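Local structure of uncharacterized protein (Nostoc punctiforme, 2QDR) at residues M35-R40 with V283-R287. The protein is of unknown function but has a cupin-type double-stranded beta-helix fold and is a putative dioxygenase. Sequence-based numbering, arbitrary orientation.
Sequences MNLSGR and VRVDR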
HETATM    1  N   MSE A  35       6.021 -27.724 -23.115  1.00 63.81           N
HETATM    2  CA  MSE A  35       4.597 -27.658 -23.446  1.00 62.29           C
HETATM    3  C   MSE A  35       4.371 -28.080 -24.901  1.00 61.74           C
HETATM    4  O   MSE A  35       3.392 -28.761 -25.211  1.00 62.02           O
HETATM    5  CB  MSE A  35       4.114 -26.221 -23.208  1.00 62.05           C
HETATM    6  CG  MSE A  35       2.809 -26.138 -22.508  1.00 62.35           C
HETATM    7 SE   MSE A  35       2.244 -24.306 -22.167  0.75 61.63          SE
HETATM    8  CE  MSE A  35       1.680 -24.513 -20.469  1.00 64.37           C
ATOM      9  N   ASN A  36       5.275 -27.655 -25.782  1.00 60.95           N
ATOM     10  CA  ASN A  36       5.221 -27.956 -27.214  1.00 61.56           C
ATOM     11  C   ASN A  36       3.970 -27.418 -27.939  1.00 60.99           C
ATOM     12  O   ASN A  36       3.432 -28.062 -28.822  1.00 61.67           O
ATOM     13  CB  ASN A  36       5.463 -29.477 -27.472  1.00 61.88           C
ATOM     14  CG  ASN A  36       6.912 -29.902 -27.219  1.00 62.08           C
ATOM     15  OD1 ASN A  36       7.850 -29.350 -27.810  1.00 65.07           O
ATOM     16  ND2 ASN A  36       7.090 -30.936 -26.410  1.00 63.43           N
ATOM     17  N   LEU A  37       3.533 -26.210 -27.569  1.00 60.49           N
ATOM     18  CA  LEU A  37       2.379 -25.539 -28.223  1.00 60.19           C
ATOM     19  C   LEU A  37       2.698 -24.972 -29.609  1.00 59.99           C
ATOM     20  O   LEU A  37       1.787 -24.554 -30.329  1.00 60.64           O
ATOM     21  CB  LEU A  37       1.828 -24.387 -27.373  1.00 59.91           C
ATOM     22  CG  LEU A  37       1.075 -24.703 -26.093  1.00 63.69           C
ATOM     23  CD1 LEU A  37       0.735 -23.403 -25.378  1.00 67.24           C
ATOM     24  CD2 LEU A  37      -0.198 -25.509 -26.376  1.00 64.32           C
ATOM     25  N   SER A  38       3.980 -24.918 -29.960  1.00 59.96           N
ATOM     26  CA  SER A  38       4.443 -24.406 -31.236  1.00 59.72           C
ATOM     27  C   SER A  38       4.071 -25.285 -32.411  1.00 59.16           C
ATOM     28  O   SER A  38       3.962 -26.497 -32.260  1.00 59.17           O
ATOM     29  CB  SER A  38       5.965 -24.338 -31.191  1.00 59.71           C
ATOM     30  OG  SER A  38       6.401 -23.622 -30.051  1.00 59.64           O
ATOM     31  N   GLY A  39       3.877 -24.651 -33.569  1.00 59.49           N
ATOM     32  CA  GLY A  39       3.578 -25.319 -34.837  1.00 58.92           C
ATOM     33  C   GLY A  39       2.505 -26.382 -34.940  1.00 59.31           C
ATOM     34  O   GLY A  39       2.689 -27.344 -35.679  1.00 59.07           O
ATOM     35  N   ARG A  40       1.380 -26.208 -34.247  1.00 59.89           N
ATOM     36  CA  ARG A  40       0.312 -27.224 -34.273  1.00 60.13           C
ATOM     37  C   ARG A  40      -0.767 -27.039 -35.350  1.00 60.80           C
ATOM     38  O   ARG A  40      -1.087 -25.930 -35.759  1.00 60.54           O
ATOM     39  CB  ARG A  40      -0.387 -27.329 -32.913  1.00 60.08           C
ATOM     40  CG  ARG A  40       0.507 -27.772 -31.771  1.00 57.72           C
ATOM     41  CD  ARG A  40      -0.338 -28.091 -30.541  1.00 59.80           C
ATOM     42  NE  ARG A  40       0.465 -28.480 -29.379  1.00 57.28           N
ATOM     43  CZ  ARG A  40      -0.026 -28.922 -28.218  1.00 58.44           C
ATOM     44  NH1 ARG A  40      -1.331 -29.125 -28.037  1.00 54.68           N
ATOM     45  NH2 ARG A  40       0.813 -29.229 -27.229  1.00 62.02           N
ATOM     46  N   VAL A 283      -7.032 -21.365 -19.789  1.00 62.39           N
ATOM     47  CA  VAL A 283      -6.019 -20.824 -20.695  1.00 62.14           C
ATOM     48  C   VAL A 283      -4.664 -21.433 -20.419  1.00 61.57           C
ATOM     49  O   VAL A 283      -4.347 -21.737 -19.270  1.00 62.02           O
ATOM     50  CB  VAL A 283      -5.899 -19.295 -20.538  1.00 61.45           C
ATOM     51  CG1 VAL A 283      -4.943 -18.705 -21.588  1.00 58.74           C
ATOM     52  CG2 VAL A 283      -7.264 -18.649 -20.648  1.00 63.21           C
ATOM     53  N   ARG A 284      -3.861 -21.574 -21.470  1.00 60.23           N
ATOM     54  CA  ARG A 284      -2.531 -22.129 -21.353  1.00 61.09           C
ATOM     55  C   ARG A 284      -1.605 -21.342 -22.311  1.00 60.91           C
ATOM     56  O   ARG A 284      -1.894 -21.245 -23.497  1.00 61.21           O
ATOM     57  CB  ARG A 284      -2.635 -23.631 -21.608  1.00 61.48           C
ATOM     58  CG  ARG A 284      -1.443 -24.402 -21.198  1.00 65.48           C
ATOM     59  CD  ARG A 284      -1.748 -25.864 -20.894  1.00 68.24           C
ATOM     60  NE  ARG A 284      -2.086 -26.696 -22.045  1.00 66.51           N
ATOM     61  CZ  ARG A 284      -1.261 -27.523 -22.692  1.00 68.61           C
ATOM     62  NH1 ARG A 284       0.013 -27.676 -22.345  1.00 73.09           N
ATOM     63  NH2 ARG A 284      -1.718 -28.236 -23.708  1.00 73.56           N
ATOM     64  N   VAL A 285      -0.531 -20.746 -21.771  1.00 60.82           N
ATOM     65  CA  VAL A 285       0.429 -19.893 -22.512  1.00 60.10           C
ATOM     66  C   VAL A 285       1.871 -20.306 -22.242  1.00 58.68           C
ATOM     67  O   VAL A 285       2.230 -20.486 -21.087  1.00 56.55           O
ATOM     68  CB  VAL A 285       0.224 -18.392 -22.114  1.00 60.18           C
ATOM     69  CG1 VAL A 285       1.235 -17.472 -22.781  1.00 62.93           C
ATOM     70  CG2 VAL A 285      -1.173 -17.929 -22.459  1.00 60.97           C
ATOM     71  N   ASP A 286       2.706 -20.382 -23.286  1.00 59.74           N
ATOM     72  CA  ASP A 286       4.119 -20.835 -23.149  1.00 59.66           C
ATOM     73  C   ASP A 286       5.172 -19.715 -23.028  1.00 60.21           C
ATOM     74  O   ASP A 286       6.332 -19.914 -23.397  1.00 59.79           O
ATOM     75  CB  ASP A 286       4.494 -21.805 -24.300  1.00 59.72           C
ATOM     76  CG  ASP A 286       4.680 -21.123 -25.672  1.00 59.86           C
ATOM     77  OD1 ASP A 286       4.302 -19.950 -25.876  1.00 60.25           O
ATOM     78  OD2 ASP A 286       5.238 -21.799 -26.567  1.00 62.89           O
ATOM     79  N   ARG A 287       4.786 -18.563 -22.486  1.00 60.96           N
ATOM     80  CA  ARG A 287       5.711 -17.440 -22.324  1.00 60.98           C
ATOM     81  C   ARG A 287       5.305 -16.578 -21.146  1.00 61.44           C
ATOM     82  O   ARG A 287       4.127 -16.481 -20.836  1.00 62.39           O
ATOM     83  CB  ARG A 287       5.753 -16.581 -23.594  1.00 60.48           C
ATOM     84  CG  ARG A 287       6.729 -15.416 -23.501  1.00 60.98           C
ATOM     85  CD  ARG A 287       6.939 -14.700 -24.789  1.00 60.88           C
ATOM     86  NE  ARG A 287       8.036 -13.754 -24.637  1.00 61.56           N
ATOM     87  CZ  ARG A 287       8.660 -13.102 -25.621  1.00 58.06           C
ATOM     88  NH1 ARG A 287       8.338 -13.281 -26.899  1.00 51.67           N
ATOM     89  NH2 ARG A 287       9.657 -12.275 -25.313  1.00 60.44           N
TER
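Met35, present as selenomethionine, and Leu37 lie against Arg284 and Asp286 at the end of strand 279-285. This strand belongs to an antiparallel sheet of the double-stranded beta-helix (cupin) fold, between strands 240-245 and 218-224. Residues 35-40 lead into strand 41-42, which pairs with strand 79-86 of a different sheet, so the contact joins the loop entering that sheet to the strand end. It is buried; loop side chains pack on side chains and backbone of the strand end.

Met35 and Arg284 run alongside each other in opposite directions. The selenium of Met35 lies 3.8 Å from CG of Arg284, and its CE meets the same aliphatic chain. The selenium also packs on CB of Asp286, at 4.0 Å. Asp286 turns its OD1 to the backbone N of Asn239. Arg284 has CG anti to its own N (chi1 -165°), sending the chain toward the loop. A bend at chi3 (70°) then turns the guanidinium toward Met35 and Leu37. There it makes salt bridges through NH2 to Glu241 and through NH1 to Glu114, and NH1 also hydrogen-bonds to OD1 of Asn161. A leucine in place of Arg284 would probably leave Glu241 and Glu114 without this charged partner and CD2 of Leu37 without the flat group it packs on.

CD1 of Leu37 reaches the strand backbone, 3.9 Å from O of Arg284. CD2 sits over the rim of one face of the Arg284 guanidinium and covers the centre of one face of the Arg40 guanidinium, 3.9 Å above that plane. Arg40 NH1 and Arg284 NH2 are 4.4 Å apart. Glu241, salt-bridged to Arg284 and in a long, weak ion pair with Arg40, probably offsets part of this charge. Arg40 NE donates to O of Asn36 at 3.0 Å, with that oxygen in the guanidinium plane.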